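Potential RNA-dependent RNA polymerase (Human picobirnavirus, PDB 5I62) catalyses the template-directed joining of ribonucleoside triphosphates into RNA, and probably serves both transcription and replication of the viral genome. Local coordinates at residues P5-W8 against S9-N13; V170-N174 against G175-S179; F206-A209 against V210-E214. One frame throughout, in Å; residues are numbered along the deposited sequence.

Contact 1 (P5-W8 against S9-N13); sequences PNVW and SKYFN
Trp-8 and Phe-12 meet ring against ring, one helical turn apart. From Trp-8 the CB lies 3.2 Å from the N of Ser-9; with CG anti to the backbone N (chi1 -180°), the indole then runs forward along the chain. Its CG and CD1 still pass near that N, while CE2 and CZ2 have Phe-12 CD2 over their face of the indole. At the far end of the six-membered ring, CH2 is 3.4 Å from CE2 of Phe-12. The two ring planes are inclined by 38°. In the backbone, the O of Trp-8 accepts twice: the N of Phe-12 (3.0 Å) comes nearly in line with the C=O, while the N of Tyr-11 (3.0 Å) lies above the carbonyl plane. A turn earlier the N of Ser-9 reaches the O of Pro-5 at 3.0 Å, and its OG adds a weak bond to the same oxygen. Val-7 CG1 lies alongside Tyr-11 CE1, 3.9 Å away. The aromatic side chains of helix 5-11 and of Phe-12 just beyond it rest on other elements: Trp-8 meets Trp-310 and Ile-313, Phe-12 touches Val-183 and, with Trp-8, Leu-19 of helix 17-28, and Tyr-11 lies on strand 176-189 with its OH bonded to Tyr-315.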
ATOM      1  N   PRO A   5     -34.034   6.186  -7.350  1.00 28.19           N
ATOM      2  CA  PRO A   5     -33.731   6.671  -5.990  1.00 26.74           C
ATOM      3  C   PRO A   5     -34.071   5.657  -4.910  1.00 28.75           C
ATOM      4  O   PRO A   5     -33.322   5.528  -3.934  1.00 25.60           O
ATOM      5  CB  PRO A   5     -34.583   7.948  -5.872  1.00 32.58           C
ATOM      6  CG  PRO A   5     -34.709   8.433  -7.280  1.00 32.11           C
ATOM      7  CD  PRO A   5     -34.807   7.176  -8.130  1.00 29.82           C
ATOM      8  N   ASN A   6     -35.161   4.910  -5.066  1.00 26.64           N
ATOM      9  CA  ASN A   6     -35.473   3.901  -4.063  1.00 28.78           C
ATOM     10  C   ASN A   6     -34.714   2.594  -4.293  1.00 25.19           C
ATOM     11  O   ASN A   6     -34.891   1.652  -3.519  1.00 27.94           O
ATOM     12  CB  ASN A   6     -36.993   3.666  -3.982  1.00 29.39           C
ATOM     13  CG  ASN A   6     -37.574   3.053  -5.249  1.00 33.07           C
ATOM     14  OD1 ASN A   6     -36.908   2.971  -6.287  1.00 33.98           O
ATOM     15  ND2 ASN A   6     -38.837   2.631  -5.169  1.00 31.27           N
ATOM     16  N   VAL A   7     -33.871   2.512  -5.319  1.00 23.51           N
ATOM     17  CA  VAL A   7     -32.870   1.445  -5.376  1.00 22.26           C
ATOM     18  C   VAL A   7     -31.567   1.899  -4.733  1.00 22.36           C
ATOM     19  O   VAL A   7     -30.967   1.166  -3.943  1.00 19.79           O
ATOM     20  CB  VAL A   7     -32.653   0.960  -6.823  1.00 27.13           C
ATOM     21  CG1 VAL A   7     -31.504  -0.056  -6.877  1.00 26.28           C
ATOM     22  CG2 VAL A   7     -33.919   0.317  -7.358  1.00 27.66           C
ATOM     23  N   TRP A   8     -31.160   3.142  -5.022  1.00 18.59           N
ATOM     24  CA  TRP A   8     -30.006   3.738  -4.360  1.00 19.56           C
ATOM     25  C   TRP A   8     -30.135   3.659  -2.845  1.00 21.67           C
ATOM     26  O   TRP A   8     -29.155   3.380  -2.143  1.00 19.34           O
ATOM     27  CB  TRP A   8     -29.846   5.187  -4.824  1.00 18.95           C
ATOM     28  CG  TRP A   8     -28.690   5.952  -4.240  1.00 20.90           C
ATOM     29  CD1 TRP A   8     -28.758   6.984  -3.339  1.00 19.78           C
ATOM     30  CD2 TRP A   8     -27.291   5.773  -4.539  1.00 20.96           C
ATOM     31  NE1 TRP A   8     -27.494   7.445  -3.048  1.00 21.37           N
ATOM     32  CE2 TRP A   8     -26.577   6.725  -3.774  1.00 23.05           C
ATOM     33  CE3 TRP A   8     -26.581   4.893  -5.364  1.00 20.52           C
ATOM     34  CZ2 TRP A   8     -25.184   6.826  -3.813  1.00 21.17           C
ATOM     35  CZ3 TRP A   8     -25.195   4.993  -5.411  1.00 19.95           C
ATOM     36  CH2 TRP A   8     -24.509   5.955  -4.636  1.00 21.89           C
ATOM     37  N   SER A   9     -31.347   3.867  -2.317  1.00 20.34           N
ATOM     38  CA  SER A   9     -31.519   3.827  -0.872  1.00 19.34           C
ATOM     39  C   SER A   9     -31.486   2.403  -0.301  1.00 18.98           C
ATOM     40  O   SER A   9     -31.582   2.248   0.919  1.00 20.64           O
ATOM     41  CB  SER A   9     -32.820   4.541  -0.475  1.00 19.37           C
ATOM     42  OG  SER A   9     -33.940   3.980  -1.120  1.00 23.02           O
ATOM     43  N   LYS A  10     -31.341   1.368  -1.140  1.00 18.42           N
ATOM     44  CA  LYS A  10     -31.082   0.025  -0.640  1.00 19.96           C
ATOM     45  C   LYS A  10     -29.593  -0.267  -0.513  1.00 19.10           C
ATOM     46  O   LYS A  10     -29.215  -1.246   0.142  1.00 16.53           O
ATOM     47  CB  LYS A  10     -31.729  -1.022  -1.543  1.00 19.40           C
ATOM     48  CG  LYS A  10     -33.238  -0.899  -1.649  1.00 24.27           C
ATOM     49  CD  LYS A  10     -33.780  -1.931  -2.632  1.00 26.43           C
ATOM     50  CE  LYS A  10     -35.280  -1.708  -2.864  1.00 34.28           C
ATOM     51  NZ  LYS A  10     -35.977  -1.536  -1.548  1.00 39.66           N
ATOM     52  N   TYR A  11     -28.754   0.557  -1.140  1.00 17.31           N
ATOM     53  CA  TYR A  11     -27.305   0.513  -1.009  1.00 16.33           C
ATOM     54  C   TYR A  11     -26.796   1.456   0.068  1.00 17.16           C
ATOM     55  O   TYR A  11     -25.805   1.154   0.736  1.00 17.40           O
ATOM     56  CB  TYR A  11     -26.644   0.878  -2.339  1.00 15.06           C
ATOM     57  CG  TYR A  11     -26.842  -0.156  -3.418  1.00 17.45           C
ATOM     58  CD1 TYR A  11     -28.009  -0.198  -4.160  1.00 17.56           C
ATOM     59  CD2 TYR A  11     -25.843  -1.085  -3.705  1.00 16.71           C
ATOM     60  CE1 TYR A  11     -28.192  -1.155  -5.152  1.00 20.57           C
ATOM     61  CE2 TYR A  11     -26.013  -2.033  -4.695  1.00 17.45           C
ATOM     62  CZ  TYR A  11     -27.188  -2.066  -5.412  1.00 20.83           C
ATOM     63  OH  TYR A  11     -27.361  -3.016  -6.399  1.00 22.09           O
ATOM     64  N   PHE A  12     -27.452   2.606   0.250  1.00 17.57           N
ATOM     65  CA  PHE A  12     -27.012   3.584   1.232  1.00 16.13           C
ATOM     66  C   PHE A  12     -28.172   4.055   2.086  1.00 15.64           C
ATOM     67  O   PHE A  12     -29.312   4.129   1.636  1.00 17.20           O
ATOM     68  CB  PHE A  12     -26.338   4.778   0.571  1.00 17.58           C
ATOM     69  CG  PHE A  12     -25.100   4.406  -0.174  1.00 17.25           C
ATOM     70  CD1 PHE A  12     -23.890   4.297   0.498  1.00 19.78           C
ATOM     71  CD2 PHE A  12     -25.162   4.060  -1.507  1.00 19.50           C
ATOM     72  CE1 PHE A  12     -22.747   3.913  -0.166  1.00 17.58           C
ATOM     73  CE2 PHE A  12     -24.004   3.660  -2.187  1.00 18.78           C
ATOM     74  CZ  PHE A  12     -22.809   3.592  -1.507  1.00 17.25           C
ATOM     75  N   ASN A  13     -27.845   4.377   3.322  1.00 18.64           N
ATOM     76  CA  ASN A  13     -28.796   4.922   4.277  1.00 20.14           C
ATOM     77  C   ASN A  13     -29.071   6.365   3.868  1.00 20.41           C
ATOM     78  O   ASN A  13     -28.181   7.211   3.948  1.00 23.37           O
ATOM     79  CB  ASN A  13     -28.203   4.821   5.677  1.00 18.16           C
ATOM     80  CG  ASN A  13     -29.190   5.201   6.767  1.00 20.98           C
ATOM     81  OD1 ASN A  13     -30.337   4.750   6.775  1.00 22.25           O
ATOM     82  ND2 ASN A  13     -28.736   6.020   7.698  1.00 18.83           N
TER

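Contact 2 (V170-N174 against G175-S179); sequences VMRQN and GREWS
Met-171 and Trp-178 form a hydrogen-bonded antiparallel pair, the N of Trp-178 giving to the O of Met-171 at 2.8 Å and the N of Met-171 to the O of Trp-178 at 3.0 Å. Gln-173 and Arg-176 make the second such pair, Gln-173 N to Arg-176 O and Arg-176 N to Gln-173 O, each 2.8 Å, and close a type I' turn: a beta hairpin with a two-residue loop, Asn-174 and Gly-175. Gly-175, third residue of the turn, has a positive phi of 92°, a conformation that suits glycine. Arg-176 bends back at chi2 (86°) so that NH1 gives to the O of Asn-174 at 3.0 Å; the ND2 of Asn-174 bonds to the backbone O of Ser-155. On the face of Arg-172 and Glu-177, the guanidinium of Arg-172 folds over the turn, the backbone of Gly-175 and Arg-176 against one of its faces, and a water joins its NH2 to the O of Gly-175. A second water ties NE2 of Gln-173 to NE1 of Trp-178. Farther out, Arg-172 CD packs on Glu-177 CB at 3.7 Å. The charged ends of Arg-172 and Glu-177 do not touch, which suggests that the tip relies on backbone bonds, the Arg-176 to Asn-174 bond and water bridges rather than a salt bridge.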
ATOM      1  N   VAL A 170     -25.074  -9.195  -1.163  1.00 17.39           N
ATOM      2  CA  VAL A 170     -26.084  -9.136  -0.112  1.00 18.00           C
ATOM      3  C   VAL A 170     -25.389  -8.934   1.226  1.00 18.91           C
ATOM      4  O   VAL A 170     -24.405  -9.611   1.529  1.00 18.27           O
ATOM      5  CB  VAL A 170     -26.945 -10.406  -0.111  1.00 20.75           C
ATOM      6  CG1 VAL A 170     -27.912 -10.397   1.075  1.00 19.97           C
ATOM      7  CG2 VAL A 170     -27.695 -10.542  -1.445  1.00 21.55           C
ATOM      8  N   MET A 171     -25.884  -7.985   2.023  1.00 16.58           N
ATOM      9  CA  MET A 171     -25.348  -7.721   3.361  1.00 16.70           C
ATOM     10  C   MET A 171     -26.496  -7.740   4.361  1.00 17.03           C
ATOM     11  O   MET A 171     -27.307  -6.806   4.398  1.00 16.99           O
ATOM     12  CB  MET A 171     -24.608  -6.391   3.408  1.00 13.28           C
ATOM     13  CG  MET A 171     -23.567  -6.238   2.302  1.00 14.90           C
ATOM     14  SD  MET A 171     -22.400  -4.918   2.624  1.00 17.88           S
ATOM     15  CE  MET A 171     -23.509  -3.509   2.908  1.00 17.03           C
ATOM     16  N   ARG A 172     -26.569  -8.795   5.167  1.00 15.49           N
ATOM     17  CA  ARG A 172     -27.495  -8.838   6.297  1.00 19.51           C
ATOM     18  C   ARG A 172     -26.778  -8.280   7.520  1.00 21.21           C
ATOM     19  O   ARG A 172     -25.760  -8.828   7.943  1.00 19.92           O
ATOM     20  CB  ARG A 172     -27.984 -10.260   6.577  1.00 19.86           C
ATOM     21  CG  ARG A 172     -29.037 -10.781   5.631  1.00 24.87           C
ATOM     22  CD  ARG A 172     -30.431 -10.198   5.922  1.00 32.81           C
ATOM     23  NE  ARG A 172     -30.917 -10.438   7.283  1.00 31.14           N
ATOM     24  CZ  ARG A 172     -32.064  -9.950   7.763  1.00 29.71           C
ATOM     25  NH1 ARG A 172     -32.847  -9.198   6.990  1.00 29.24           N
ATOM     26  NH2 ARG A 172     -32.431 -10.216   9.013  1.00 32.18           N
ATOM     27  N   GLN A 173     -27.298  -7.196   8.085  1.00 15.97           N
ATOM     28  CA  GLN A 173     -26.641  -6.503   9.189  1.00 18.84           C
ATOM     29  C   GLN A 173     -27.658  -6.307  10.298  1.00 19.87           C
ATOM     30  O   GLN A 173     -28.585  -5.508  10.137  1.00 16.15           O
ATOM     31  CB  GLN A 173     -26.078  -5.149   8.752  1.00 18.77           C
ATOM     32  CG  GLN A 173     -25.121  -5.223   7.586  1.00 18.26           C
ATOM     33  CD  GLN A 173     -24.596  -3.864   7.163  1.00 22.06           C
ATOM     34  OE1 GLN A 173     -23.793  -3.779   6.239  1.00 16.53           O
ATOM     35  NE2 GLN A 173     -25.041  -2.783   7.855  1.00 16.21           N
ATOM     36  N   ASN A 174     -27.488  -7.042  11.402  1.00 22.28           N
ATOM     37  CA  ASN A 174     -28.342  -6.937  12.587  1.00 23.57           C
ATOM     38  C   ASN A 174     -29.802  -6.653  12.237  1.00 20.19           C
ATOM     39  O   ASN A 174     -30.335  -5.608  12.613  1.00 20.89           O
ATOM     40  CB  ASN A 174     -27.810  -5.850  13.530  1.00 19.89           C
ATOM     41  CG  ASN A 174     -28.444  -5.912  14.905  1.00 27.82           C
ATOM     42  OD1 ASN A 174     -29.054  -6.915  15.260  1.00 25.81           O
ATOM     43  ND2 ASN A 174     -28.300  -4.841  15.686  1.00 26.36           N
ATOM     44  N   GLY A 175     -30.446  -7.547  11.479  1.00 22.89           N
ATOM     45  CA  GLY A 175     -31.867  -7.406  11.185  1.00 19.59           C
ATOM     46  C   GLY A 175     -32.215  -6.653   9.916  1.00 19.82           C
ATOM     47  O   GLY A 175     -33.378  -6.678   9.509  1.00 18.86           O
ATOM     48  N   ARG A 176     -31.257  -5.985   9.281  1.00 17.56           N
ATOM     49  CA  ARG A 176     -31.464  -5.285   8.023  1.00 18.56           C
ATOM     50  C   ARG A 176     -30.853  -6.090   6.877  1.00 18.32           C
ATOM     51  O   ARG A 176     -29.855  -6.779   7.059  1.00 18.05           O
ATOM     52  CB  ARG A 176     -30.811  -3.902   8.047  1.00 17.21           C
ATOM     53  CG  ARG A 176     -31.410  -2.910   9.024  1.00 16.63           C
ATOM     54  CD  ARG A 176     -30.798  -3.049  10.415  1.00 18.42           C
ATOM     55  NE  ARG A 176     -30.793  -1.773  11.138  1.00 21.86           N
ATOM     56  CZ  ARG A 176     -30.334  -1.626  12.374  1.00 23.37           C
ATOM     57  NH1 ARG A 176     -29.853  -2.680  13.027  1.00 19.37           N
ATOM     58  NH2 ARG A 176     -30.353  -0.430  12.959  1.00 22.47           N
ATOM     59  N   GLU A 177     -31.444  -5.987   5.691  1.00 15.78           N
ATOM     60  CA  GLU A 177     -30.798  -6.462   4.470  1.00 18.60           C
ATOM     61  C   GLU A 177     -30.497  -5.264   3.584  1.00 19.00           C
ATOM     62  O   GLU A 177     -31.414  -4.558   3.152  1.00 19.01           O
ATOM     63  CB  GLU A 177     -31.632  -7.479   3.695  1.00 18.66           C
ATOM     64  CG  GLU A 177     -30.963  -7.746   2.335  1.00 22.64           C
ATOM     65  CD  GLU A 177     -31.480  -8.967   1.596  1.00 27.54           C
ATOM     66  OE1 GLU A 177     -32.157  -9.831   2.206  1.00 26.99           O
ATOM     67  OE2 GLU A 177     -31.195  -9.053   0.383  1.00 26.96           O
ATOM     68  N   TRP A 178     -29.215  -5.023   3.342  1.00 17.64           N
ATOM     69  CA  TRP A 178     -28.756  -3.995   2.416  1.00 16.47           C
ATOM     70  C   TRP A 178     -28.158  -4.650   1.176  1.00 20.39           C
ATOM     71  O   TRP A 178     -27.845  -5.841   1.156  1.00 18.25           O
ATOM     72  CB  TRP A 178     -27.700  -3.088   3.060  1.00 15.20           C
ATOM     73  CG  TRP A 178     -28.092  -2.392   4.335  1.00 16.22           C
ATOM     74  CD1 TRP A 178     -27.864  -2.820   5.616  1.00 17.68           C
ATOM     75  CD2 TRP A 178     -28.746  -1.124   4.450  1.00 17.35           C
ATOM     76  NE1 TRP A 178     -28.347  -1.894   6.523  1.00 17.30           N
ATOM     77  CE2 TRP A 178     -28.892  -0.847   5.830  1.00 17.42           C
ATOM     78  CE3 TRP A 178     -29.226  -0.194   3.522  1.00 17.93           C
ATOM     79  CZ2 TRP A 178     -29.478   0.328   6.299  1.00 19.22           C
ATOM     80  CZ3 TRP A 178     -29.826   0.970   3.994  1.00 18.74           C
ATOM     81  CH2 TRP A 178     -29.946   1.216   5.370  1.00 20.06           C
ATOM     82  N   SER A 179     -27.991  -3.855   0.130  1.00 18.49           N
ATOM     83  CA  SER A 179     -27.214  -4.273  -1.024  1.00 16.14           C
ATOM     84  C   SER A 179     -25.866  -3.561  -0.937  1.00 20.40           C
ATOM     85  O   SER A 179     -25.823  -2.342  -0.743  1.00 20.98           O
ATOM     86  CB  SER A 179     -27.943  -3.950  -2.330  1.00 18.88           C
ATOM     87  OG  SER A 179     -27.491  -4.789  -3.393  1.00 24.75           O
TER
HETATM   88  O   HOH W   1     -34.822  -8.846   9.616  1.00 21.15           O
HETATM   89  O   HOH W   2     -27.639  -2.016   9.293  1.00 17.53           O

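Contact 3 (F206-A209 against V210-E214); sequences FPFA and VNIRE
The O of Phe-208 receives the N of Ile-212 at 2.8 Å, a nearly straight bond (168° at the hydrogen). On either side of it along the chain the same spacing recurs: Asn-211 N gives to Pro-207 O, and Arg-213 N to Ala-209 O at 3.1 Å. The Ile-212 side chain reaches back over the Phe-208 ring. Its CD1 stands 3.7 Å from the ring centroid and 14° off the normal, a CH-pi contact, while CG1 meets CE1 of Phe-208 at 3.6 Å. With CG anti to the backbone N (chi1 -166°), the Phe-208 ring presents a face to it. This is the first turn of helix 208-228, with Pro-207 as N-cap residue, inside the viral polymerase family region. Val-210 turns both its methyls back to the residues before the helix: CG1 comes in the plane of the Phe-206 ring, at its edge, 3.7 Å from CD2, and CG2 lies beside Pro-207 CG at 4.0 Å. Phe-206 also runs its CE2 to 3.7 Å from OE2 of Glu-214. That buried carboxylate is satisfied farther on, OE2 by the hydroxyl of Ser-324 and OE1 by the backbone N of Gly-325, while the NH1 of Arg-213 bonds to the OE1 of Gln-216.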
ATOM      1  N   PHE A 206     -14.641  -0.134   0.949  1.00 15.33           N
ATOM      2  CA  PHE A 206     -15.511  -1.289   1.125  1.00 17.95           C
ATOM      3  C   PHE A 206     -16.536  -1.052   2.226  1.00 16.36           C
ATOM      4  O   PHE A 206     -16.270  -0.316   3.169  1.00 15.80           O
ATOM      5  CB  PHE A 206     -14.692  -2.527   1.484  1.00 15.98           C
ATOM      6  CG  PHE A 206     -14.250  -3.335   0.302  1.00 18.33           C
ATOM      7  CD1 PHE A 206     -13.588  -2.736  -0.752  1.00 20.88           C
ATOM      8  CD2 PHE A 206     -14.494  -4.691   0.243  1.00 20.37           C
ATOM      9  CE1 PHE A 206     -13.159  -3.471  -1.845  1.00 19.81           C
ATOM     10  CE2 PHE A 206     -14.067  -5.445  -0.850  1.00 21.89           C
ATOM     11  CZ  PHE A 206     -13.402  -4.823  -1.898  1.00 18.65           C
ATOM     12  N   PRO A 207     -17.698  -1.705   2.132  1.00 17.28           N
ATOM     13  CA  PRO A 207     -18.642  -1.714   3.256  1.00 17.07           C
ATOM     14  C   PRO A 207     -17.995  -2.298   4.498  1.00 18.00           C
ATOM     15  O   PRO A 207     -17.272  -3.295   4.433  1.00 16.17           O
ATOM     16  CB  PRO A 207     -19.790  -2.610   2.761  1.00 13.46           C
ATOM     17  CG  PRO A 207     -19.671  -2.614   1.269  1.00 17.74           C
ATOM     18  CD  PRO A 207     -18.177  -2.531   1.006  1.00 13.63           C
ATOM     19  N   PHE A 208     -18.277  -1.660   5.632  1.00 14.39           N
ATOM     20  CA  PHE A 208     -17.829  -2.132   6.938  1.00 16.44           C
ATOM     21  C   PHE A 208     -18.121  -3.625   7.121  1.00 15.43           C
ATOM     22  O   PHE A 208     -17.251  -4.387   7.553  1.00 16.26           O
ATOM     23  CB  PHE A 208     -18.531  -1.283   8.019  1.00 16.45           C
ATOM     24  CG  PHE A 208     -17.943  -1.391   9.415  1.00 17.43           C
ATOM     25  CD1 PHE A 208     -16.683  -1.915   9.642  1.00 19.35           C
ATOM     26  CD2 PHE A 208     -18.686  -0.941  10.521  1.00 18.19           C
ATOM     27  CE1 PHE A 208     -16.166  -1.996  10.930  1.00 18.75           C
ATOM     28  CE2 PHE A 208     -18.176  -1.031  11.804  1.00 19.50           C
ATOM     29  CZ  PHE A 208     -16.913  -1.563  12.014  1.00 19.67           C
ATOM     30  N   ALA A 209     -19.345  -4.060   6.786  1.00 15.52           N
ATOM     31  CA  ALA A 209     -19.719  -5.462   6.980  1.00 16.69           C
ATOM     32  C   ALA A 209     -18.812  -6.405   6.185  1.00 17.09           C
ATOM     33  O   ALA A 209     -18.411  -7.467   6.687  1.00 14.71           O
ATOM     34  CB  ALA A 209     -21.186  -5.689   6.599  1.00 14.25           C
ATOM     35  N   VAL A 210     -18.484  -6.047   4.943  1.00 13.53           N
ATOM     36  CA  VAL A 210     -17.581  -6.889   4.156  1.00 14.88           C
ATOM     37  C   VAL A 210     -16.197  -6.917   4.792  1.00 15.80           C
ATOM     38  O   VAL A 210     -15.596  -7.985   4.949  1.00 16.03           O
ATOM     39  CB  VAL A 210     -17.510  -6.420   2.687  1.00 14.94           C
ATOM     40  CG1 VAL A 210     -16.486  -7.290   1.884  1.00 14.16           C
ATOM     41  CG2 VAL A 210     -18.876  -6.482   2.023  1.00 12.23           C
ATOM     42  N   ASN A 211     -15.669  -5.744   5.163  1.00 16.41           N
ATOM     43  CA  ASN A 211     -14.339  -5.687   5.765  1.00 15.63           C
ATOM     44  C   ASN A 211     -14.273  -6.490   7.067  1.00 19.17           C
ATOM     45  O   ASN A 211     -13.278  -7.174   7.328  1.00 16.71           O
ATOM     46  CB  ASN A 211     -13.926  -4.235   6.008  1.00 18.92           C
ATOM     47  CG  ASN A 211     -13.304  -3.582   4.786  1.00 21.08           C
ATOM     48  OD1 ASN A 211     -12.809  -4.260   3.871  1.00 24.56           O
ATOM     49  ND2 ASN A 211     -13.319  -2.273   4.767  1.00 20.22           N
ATOM     50  N   ILE A 212     -15.317  -6.422   7.901  1.00 15.56           N
ATOM     51  CA  ILE A 212     -15.363  -7.263   9.103  1.00 16.51           C
ATOM     52  C   ILE A 212     -15.254  -8.744   8.737  1.00 16.63           C
ATOM     53  O   ILE A 212     -14.455  -9.491   9.313  1.00 19.53           O
ATOM     54  CB  ILE A 212     -16.650  -6.991   9.907  1.00 20.26           C
ATOM     55  CG1 ILE A 212     -16.670  -5.561  10.440  1.00 19.44           C
ATOM     56  CG2 ILE A 212     -16.783  -8.010  11.052  1.00 19.97           C
ATOM     57  CD1 ILE A 212     -18.047  -5.147  11.030  1.00 18.21           C
ATOM     58  N   ARG A 213     -16.083  -9.204   7.798  1.00 16.40           N
ATOM     59  CA  ARG A 213     -16.063 -10.621   7.460  1.00 15.12           C
ATOM     60  C   ARG A 213     -14.711 -11.027   6.875  1.00 16.68           C
ATOM     61  O   ARG A 213     -14.170 -12.086   7.219  1.00 17.14           O
ATOM     62  CB  ARG A 213     -17.198 -10.944   6.496  1.00 17.16           C
ATOM     63  CG  ARG A 213     -18.564 -11.030   7.194  1.00 20.91           C
ATOM     64  CD  ARG A 213     -18.556 -12.245   8.065  1.00 26.31           C
ATOM     65  NE  ARG A 213     -19.009 -13.409   7.342  1.00 26.62           N
ATOM     66  CZ  ARG A 213     -18.591 -14.654   7.533  1.00 23.24           C
ATOM     67  NH1 ARG A 213     -17.658 -14.940   8.425  1.00 26.58           N
ATOM     68  NH2 ARG A 213     -19.117 -15.615   6.796  1.00 24.62           N
ATOM     69  N   GLU A 214     -14.159 -10.207   5.980  1.00 15.90           N
ATOM     70  CA  GLU A 214     -12.834 -10.493   5.425  1.00 17.37           C
ATOM     71  C   GLU A 214     -11.787 -10.595   6.530  1.00 18.42           C
ATOM     72  O   GLU A 214     -11.002 -11.550   6.579  1.00 17.08           O
ATOM     73  CB  GLU A 214     -12.434  -9.409   4.432  1.00 18.28           C
ATOM     74  CG  GLU A 214     -13.240  -9.360   3.160  1.00 17.34           C
ATOM     75  CD  GLU A 214     -12.849  -8.146   2.335  1.00 21.13           C
ATOM     76  OE1 GLU A 214     -12.604  -7.068   2.936  1.00 22.70           O
ATOM     77  OE2 GLU A 214     -12.791  -8.265   1.104  1.00 20.77           O
TER

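Overall arrangement
Contact 3 is the buried one, the start of a long helix, its centre about 18 Å from that of the chain, against 31 and 30 Å for the centres of contacts 1 and 2, which are partly buried. Contacts 1 and 2 meet through the backbone, Lys-10 O lying 2.9 Å from Ser-179 N, a probable hydrogen bond that lays the N-terminal helix beside the hairpin. Contact 2 also reaches contact 3: Met-171 SD packs on Pro-207 CB at 3.5 Å and Gln-173 OE1 on Ala-209 CB. Contacts 1 and 3 do not touch. Toward the protein all three are largely apolar; polar and charged groups gather on the outer parts of contacts 1 and 2.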